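Local coordinates for protein peptidyl-prolyl cis-trans isomerase FKBP13, chloroplastic (PDB 1U79) that catalyses the cis-trans isomerisation of peptidyl-proline bonds in the chloroplast thylakoid lumen and regulates accumulation of the Rieske protein of photosynthetic electron transport, at residues 90-95 / 118-123; 65-70 / 96-101. All blocks are in the same frame, centred on the assembly; numbering follows the deposited sequence.

Interaction 1: residues 90-95 / 118-123; sequences TLRIPP and VLLFDI
Leu91 and Phe121 face each other as one hydrogen-bonded pair of an antiparallel ladder, Ile93 and Leu119 as the next; the two strands run at 160° to each other. Four backbone bonds hold them, among them Leu91 N to Phe121 O at 2.8 Å and Leu119 N to Ile93 O at 2.9 Å.

On the inner face the contacts are apolar. Ile93 CD1 comes obliquely to Phe121 CD1, 3.9 Å away, and the methyl tips Leu91 CD1 and Ile123 CD1 press together tightly at 3.4 Å.

The other face is mixed. Arg92 starts with CG anti to the backbone N (chi1 -179°) and stretches out to NE, which brings its guanidinium beside Val118, whose CG1 sits over one face toward the rim. Nearer the backbone, Leu120 CD2 packs on Arg92 CB at 3.8 Å.

In the curled antiparallel sheet of this FKBP domain, strand 88-93 lies between strand 15-18 and strand 119-128, which in turn bonds to strand 32-40. Helix 68-75 packs across the inner face; its Trp70, probably the floor of the substrate pocket as in other FKBPs, meets Phe121 edge-to-face and touches Ile93 and Ile123.

Interaction 2: residues 65-70 / 96-101; sequences EVIKGW and ELAYGD
Gly69 N donates to Leu97 O across 2.9 Å, in the carbonyl plane and on a lone pair, though bent at the hydrogen (147°), tying the first turn of a helix to the loop that follows strand 88-93. This is the FKBP fold where its short helix, 68-75, lies against the sheet; Ile67 is the N-cap residue, and its own O accepts from Trp70 N. Ile67 and Tyr99 probably, as in other FKBPs, help line the substrate pocket.

Ile67 is the side chain that reaches all of Leu97, Ala98 and Tyr99. Its CG1 takes the crowded position between backbone N and carbonyl carbon (chi1 53°), which sends CD1 to Ala98 CB at 4.1 Å, while CG2, anti to the carbonyl carbon, goes to Tyr99. That methyl rests over one face of the ring in a CH-pi contact, 4.0 Å from the centroid and displaced toward CZ and CE1. An alanine here, lacking both CG2 and CD1, would probably open a gap beside Ala98 and leave the Tyr99 ring freer to turn.

Strands 88-93 and 119-128 close the inner side, Ile67 touching Ile93 and Phe121. Toward the surface, the extended chain of exposed Lys68 passes Leu97 obliquely, CD to CD2 at 4.0 Å.

A water links the backbones too, accepting from Lys68 N at 3.1 Å and donating to Ala98 O at 2.9 Å.

How the interactions relate
Interaction 1 lies within the sheet, with six of its twelve touching residues buried, and buries 570 Å²; interaction 2, farther from the chain's centre, buries 261 Å² where helix and loop meet. A regular ladder of backbone bonds holds the first, whereas the second relies on one direct bond, a water bridge and a methyl over a ring. They are joined end to end: segment 90-95 runs straight into 96-101, and Pro95 O probably accepts a hydrogen bond from Gly100 N. Their side chains also merge, since Leu119 CD1 packs on Ala98 CB at 3.5 Å and reaches Tyr99, extending the apolar inner face of the sheet to the loop.

Interaction 1: residues 90-95 / 118-123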
loop_
_atom_site.group_PDB
_atom_site.type_symbol
_atom_site.label_atom_id
_atom_site.label_comp_id
_atom_site.label_asym_id
_atom_site.label_seq_id
_atom_site.Cartn_x
_atom_site.Cartn_y
_atom_site.Cartn_z
ATOM N N THR A 90 6.830 -4.454 0.996
ATOM C CA THR A 90 5.723 -4.969 1.773
ATOM C C THR A 90 5.382 -3.843 2.730
ATOM O O THR A 90 6.279 -3.206 3.291
ATOM C CB THR A 90 6.111 -6.230 2.565
ATOM O OG1 THR A 90 6.465 -7.271 1.652
ATOM C CG2 THR A 90 4.947 -6.704 3.409
ATOM N N LEU A 91 4.093 -3.572 2.893
ATOM C CA LEU A 91 3.654 -2.516 3.789
ATOM C C LEU A 91 2.684 -3.044 4.830
ATOM O O LEU A 91 1.794 -3.840 4.508
ATOM C CB LEU A 91 2.937 -1.400 3.016
ATOM C CG LEU A 91 3.659 -0.448 2.063
ATOM C CD1 LEU A 91 2.598 0.449 1.415
ATOM C CD2 LEU A 91 4.697 0.406 2.824
ATOM N N ARG A 92 2.864 -2.597 6.070
ATOM C CA ARG A 92 1.974 -2.951 7.173
ATOM C C ARG A 92 1.332 -1.622 7.527
ATOM O O ARG A 92 2.013 -0.695 7.986
ATOM C CB ARG A 92 2.741 -3.501 8.372
ATOM C CG ARG A 92 1.826 -3.890 9.530
ATOM C CD ARG A 92 2.481 -4.934 10.448
ATOM N NE ARG A 92 1.588 -5.326 11.543
ATOM C CZ ARG A 92 1.400 -4.586 12.627
ATOM N NH1 ARG A 92 2.045 -3.442 12.751
ATOM N NH2 ARG A 92 0.567 -4.969 13.577
ATOM N N ILE A 93 0.017 -1.539 7.328
ATOM C CA ILE A 93 -0.705 -0.290 7.533
ATOM C C ILE A 93 -1.707 -0.309 8.672
ATOM O O ILE A 93 -2.676 -1.055 8.634
ATOM C CB ILE A 93 -1.470 0.098 6.234
ATOM C CG1 ILE A 93 -0.505 0.076 5.041
ATOM C CG2 ILE A 93 -2.121 1.480 6.400
ATOM C CD1 ILE A 93 -1.135 0.440 3.714
ATOM N N PRO A 94 -1.491 0.526 9.701
ATOM C CA PRO A 94 -2.430 0.556 10.826
ATOM C C PRO A 94 -3.751 1.087 10.273
ATOM O O PRO A 94 -3.752 1.828 9.297
ATOM C CB PRO A 94 -1.786 1.545 11.800
ATOM C CG PRO A 94 -0.338 1.512 11.450
ATOM C CD PRO A 94 -0.352 1.426 9.937
ATOM N N PRO A 95 -4.887 0.723 10.895
ATOM C CA PRO A 95 -6.215 1.163 10.450
ATOM C C PRO A 95 -6.340 2.671 10.250
ATOM O O PRO A 95 -7.038 3.119 9.348
ATOM C CB PRO A 95 -7.134 0.667 11.561
ATOM C CG PRO A 95 -6.424 -0.541 12.068
ATOM C CD PRO A 95 -4.989 -0.107 12.106
ATOM N N VAL A 118 -5.564 -3.892 10.304
ATOM C CA VAL A 118 -4.203 -3.558 9.911
ATOM C C VAL A 118 -4.140 -4.242 8.546
ATOM O O VAL A 118 -4.583 -5.384 8.403
ATOM C CB VAL A 118 -3.159 -4.217 10.827
ATOM C CG1 VAL A 118 -1.768 -4.067 10.209
ATOM C CG2 VAL A 118 -3.211 -3.583 12.211
ATOM N N LEU A 119 -3.624 -3.555 7.537
ATOM C CA LEU A 119 -3.561 -4.157 6.214
ATOM C C LEU A 119 -2.138 -4.466 5.781
ATOM O O LEU A 119 -1.208 -3.720 6.074
ATOM C CB LEU A 119 -4.194 -3.216 5.189
ATOM C CG LEU A 119 -5.591 -2.692 5.516
ATOM C CD1 LEU A 119 -6.087 -1.835 4.353
ATOM C CD2 LEU A 119 -6.544 -3.868 5.760
ATOM N N LEU A 120 -1.960 -5.573 5.084
ATOM C CA LEU A 120 -0.640 -5.918 4.585
ATOM C C LEU A 120 -0.712 -5.875 3.071
ATOM O O LEU A 120 -1.629 -6.448 2.479
ATOM C CB LEU A 120 -0.231 -7.325 5.036
ATOM C CG LEU A 120 0.207 -7.524 6.492
ATOM C CD1 LEU A 120 0.449 -9.012 6.746
ATOM C CD2 LEU A 120 1.473 -6.735 6.778
ATOM N N PHE A 121 0.218 -5.168 2.442
ATOM C CA PHE A 121 0.253 -5.134 0.986
ATOM C C PHE A 121 1.641 -5.490 0.495
ATOM O O PHE A 121 2.647 -5.159 1.136
ATOM C CB PHE A 121 -0.070 -3.748 0.416
ATOM C CG PHE A 121 -1.520 -3.352 0.499
ATOM C CD1 PHE A 121 -2.008 -2.667 1.610
ATOM C CD2 PHE A 121 -2.385 -3.615 -0.563
ATOM C CE1 PHE A 121 -3.335 -2.241 1.665
ATOM C CE2 PHE A 121 -3.716 -3.196 -0.518
ATOM C CZ PHE A 121 -4.191 -2.507 0.596
ATOM N N ASP A 122 1.683 -6.193 -0.628
ATOM C CA ASP A 122 2.936 -6.504 -1.289
ATOM C C ASP A 122 2.764 -5.584 -2.484
ATOM O O ASP A 122 1.835 -5.754 -3.276
ATOM C CB ASP A 122 2.993 -7.966 -1.724
ATOM C CG ASP A 122 3.956 -8.780 -0.881
ATOM O OD1 ASP A 122 4.201 -8.393 0.283
ATOM O OD2 ASP A 122 4.463 -9.811 -1.373
ATOM N N ILE A 123 3.614 -4.569 -2.582
ATOM C CA ILE A 123 3.502 -3.619 -3.674
ATOM C C ILE A 123 4.649 -3.711 -4.668
ATOM O O ILE A 123 5.825 -3.742 -4.288
ATOM C CB ILE A 123 3.423 -2.170 -3.136
ATOM C CG1 ILE A 123 2.225 -2.043 -2.188
ATOM C CG2 ILE A 123 3.303 -1.183 -4.300
ATOM C CD1 ILE A 123 1.900 -0.635 -1.769
#

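Interaction 2: residues 65-70 / 96-101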
loop_
_atom_site.group_PDB
_atom_site.type_symbol
_atom_site.label_atom_id
_atom_site.label_comp_id
_atom_site.label_asym_id
_atom_site.label_seq_id
_atom_site.Cartn_x
_atom_site.Cartn_y
_atom_site.Cartn_z
ATOM N N GLU A 65 -5.575 9.736 -3.729
ATOM C CA GLU A 65 -6.372 8.941 -4.647
ATOM C C GLU A 65 -6.485 7.535 -4.081
ATOM O O GLU A 65 -7.300 6.728 -4.535
ATOM C CB GLU A 65 -5.699 8.909 -6.016
ATOM C CG GLU A 65 -6.660 9.015 -7.178
ATOM C CD GLU A 65 -5.939 9.268 -8.480
ATOM O OE1 GLU A 65 -5.222 8.364 -8.944
ATOM O OE2 GLU A 65 -6.083 10.379 -9.032
ATOM N N VAL A 66 -5.662 7.263 -3.073
ATOM C CA VAL A 66 -5.629 5.963 -2.406
ATOM C C VAL A 66 -5.479 6.187 -0.901
ATOM O O VAL A 66 -5.269 7.320 -0.452
ATOM C CB VAL A 66 -4.429 5.138 -2.891
ATOM C CG1 VAL A 66 -4.679 4.621 -4.300
ATOM C CG2 VAL A 66 -3.183 6.003 -2.868
ATOM N N ILE A 67 -5.578 5.122 -0.112
ATOM C CA ILE A 67 -5.437 5.293 1.330
ATOM C C ILE A 67 -4.104 5.950 1.677
ATOM O O ILE A 67 -3.107 5.783 0.965
ATOM C CB ILE A 67 -5.564 3.954 2.090
ATOM C CG1 ILE A 67 -4.600 2.912 1.520
ATOM C CG2 ILE A 67 -7.004 3.442 1.985
ATOM C CD1 ILE A 67 -4.644 1.577 2.285
ATOM N N LYS A 68 -4.106 6.712 2.764
ATOM C CA LYS A 68 -2.915 7.420 3.217
ATOM C C LYS A 68 -1.688 6.502 3.332
ATOM O O LYS A 68 -0.561 6.904 3.034
ATOM C CB LYS A 68 -3.216 8.100 4.557
ATOM C CG LYS A 68 -2.377 9.343 4.804
ATOM C CD LYS A 68 -2.937 10.173 5.948
ATOM C CE LYS A 68 -2.230 11.515 6.035
ATOM N NZ LYS A 68 -2.737 12.344 7.176
ATOM N N GLY A 69 -1.907 5.266 3.765
ATOM C CA GLY A 69 -0.808 4.323 3.892
ATOM C C GLY A 69 -0.099 4.052 2.575
ATOM O O GLY A 69 1.100 3.748 2.560
ATOM N N TRP A 70 -0.830 4.145 1.463
ATOM C CA TRP A 70 -0.229 3.912 0.154
ATOM C C TRP A 70 0.543 5.162 -0.264
ATOM O O TRP A 70 1.667 5.072 -0.754
ATOM C CB TRP A 70 -1.300 3.567 -0.888
ATOM C CG TRP A 70 -1.509 2.077 -1.101
ATOM C CD1 TRP A 70 -1.676 1.116 -0.140
ATOM C CD2 TRP A 70 -1.587 1.403 -2.359
ATOM N NE1 TRP A 70 -1.855 -0.118 -0.727
ATOM C CE2 TRP A 70 -1.806 0.032 -2.091
ATOM C CE3 TRP A 70 -1.493 1.826 -3.694
ATOM C CZ2 TRP A 70 -1.931 -0.921 -3.111
ATOM C CZ3 TRP A 70 -1.617 0.885 -4.707
ATOM C CH2 TRP A 70 -1.835 -0.480 -4.408
ATOM N N GLU A 96 -5.678 3.442 11.109
ATOM C CA GLU A 96 -5.709 4.905 11.039
ATOM C C GLU A 96 -5.300 5.427 9.656
ATOM O O GLU A 96 -5.787 6.466 9.211
ATOM C CB GLU A 96 -4.781 5.498 12.115
ATOM C CG GLU A 96 -3.311 5.111 11.934
ATOM C CD GLU A 96 -2.455 5.347 13.174
ATOM O OE1 GLU A 96 -2.806 4.823 14.253
ATOM O OE2 GLU A 96 -1.423 6.046 13.066
ATOM N N LEU A 97 -4.409 4.702 8.982
ATOM C CA LEU A 97 -3.933 5.084 7.655
ATOM C C LEU A 97 -4.557 4.234 6.546
ATOM O O LEU A 97 -4.074 4.216 5.410
ATOM C CB LEU A 97 -2.409 4.968 7.596
ATOM C CG LEU A 97 -1.683 5.791 8.674
ATOM C CD1 LEU A 97 -0.181 5.544 8.597
ATOM C CD2 LEU A 97 -1.994 7.269 8.485
ATOM N N ALA A 98 -5.625 3.513 6.876
ATOM C CA ALA A 98 -6.293 2.688 5.879
ATOM C C ALA A 98 -7.789 3.004 5.898
ATOM O O ALA A 98 -8.180 4.099 5.515
ATOM C CB ALA A 98 -6.037 1.198 6.153
ATOM N N TYR A 99 -8.618 2.073 6.356
ATOM C CA TYR A 99 -10.059 2.303 6.383
ATOM C C TYR A 99 -10.662 2.541 7.773
ATOM O O TYR A 99 -11.886 2.571 7.936
ATOM C CB TYR A 99 -10.762 1.137 5.687
ATOM C CG TYR A 99 -10.310 0.959 4.258
ATOM C CD1 TYR A 99 -10.708 1.857 3.264
ATOM C CD2 TYR A 99 -9.457 -0.081 3.900
ATOM C CE1 TYR A 99 -10.264 1.722 1.951
ATOM C CE2 TYR A 99 -9.004 -0.225 2.589
ATOM C CZ TYR A 99 -9.408 0.679 1.622
ATOM O OH TYR A 99 -8.948 0.555 0.334
ATOM N N GLY A 100 -9.808 2.709 8.775
ATOM C CA GLY A 100 -10.291 2.974 10.119
ATOM C C GLY A 100 -11.297 1.983 10.685
ATOM O O GLY A 100 -11.359 0.832 10.256
ATOM N N ASP A 101 -12.094 2.429 11.653
ATOM C CA ASP A 101 -13.090 1.556 12.277
ATOM C C ASP A 101 -14.323 1.383 11.413
ATOM O O ASP A 101 -15.283 0.723 11.796
ATOM C CB ASP A 101 -13.507 2.108 13.635
ATOM C CG ASP A 101 -12.358 2.168 14.605
ATOM O OD1 ASP A 101 -11.621 1.164 14.711
ATOM O OD2 ASP A 101 -12.197 3.216 15.261
HETATM O O HOH W 1 -6.656 6.311 4.478
#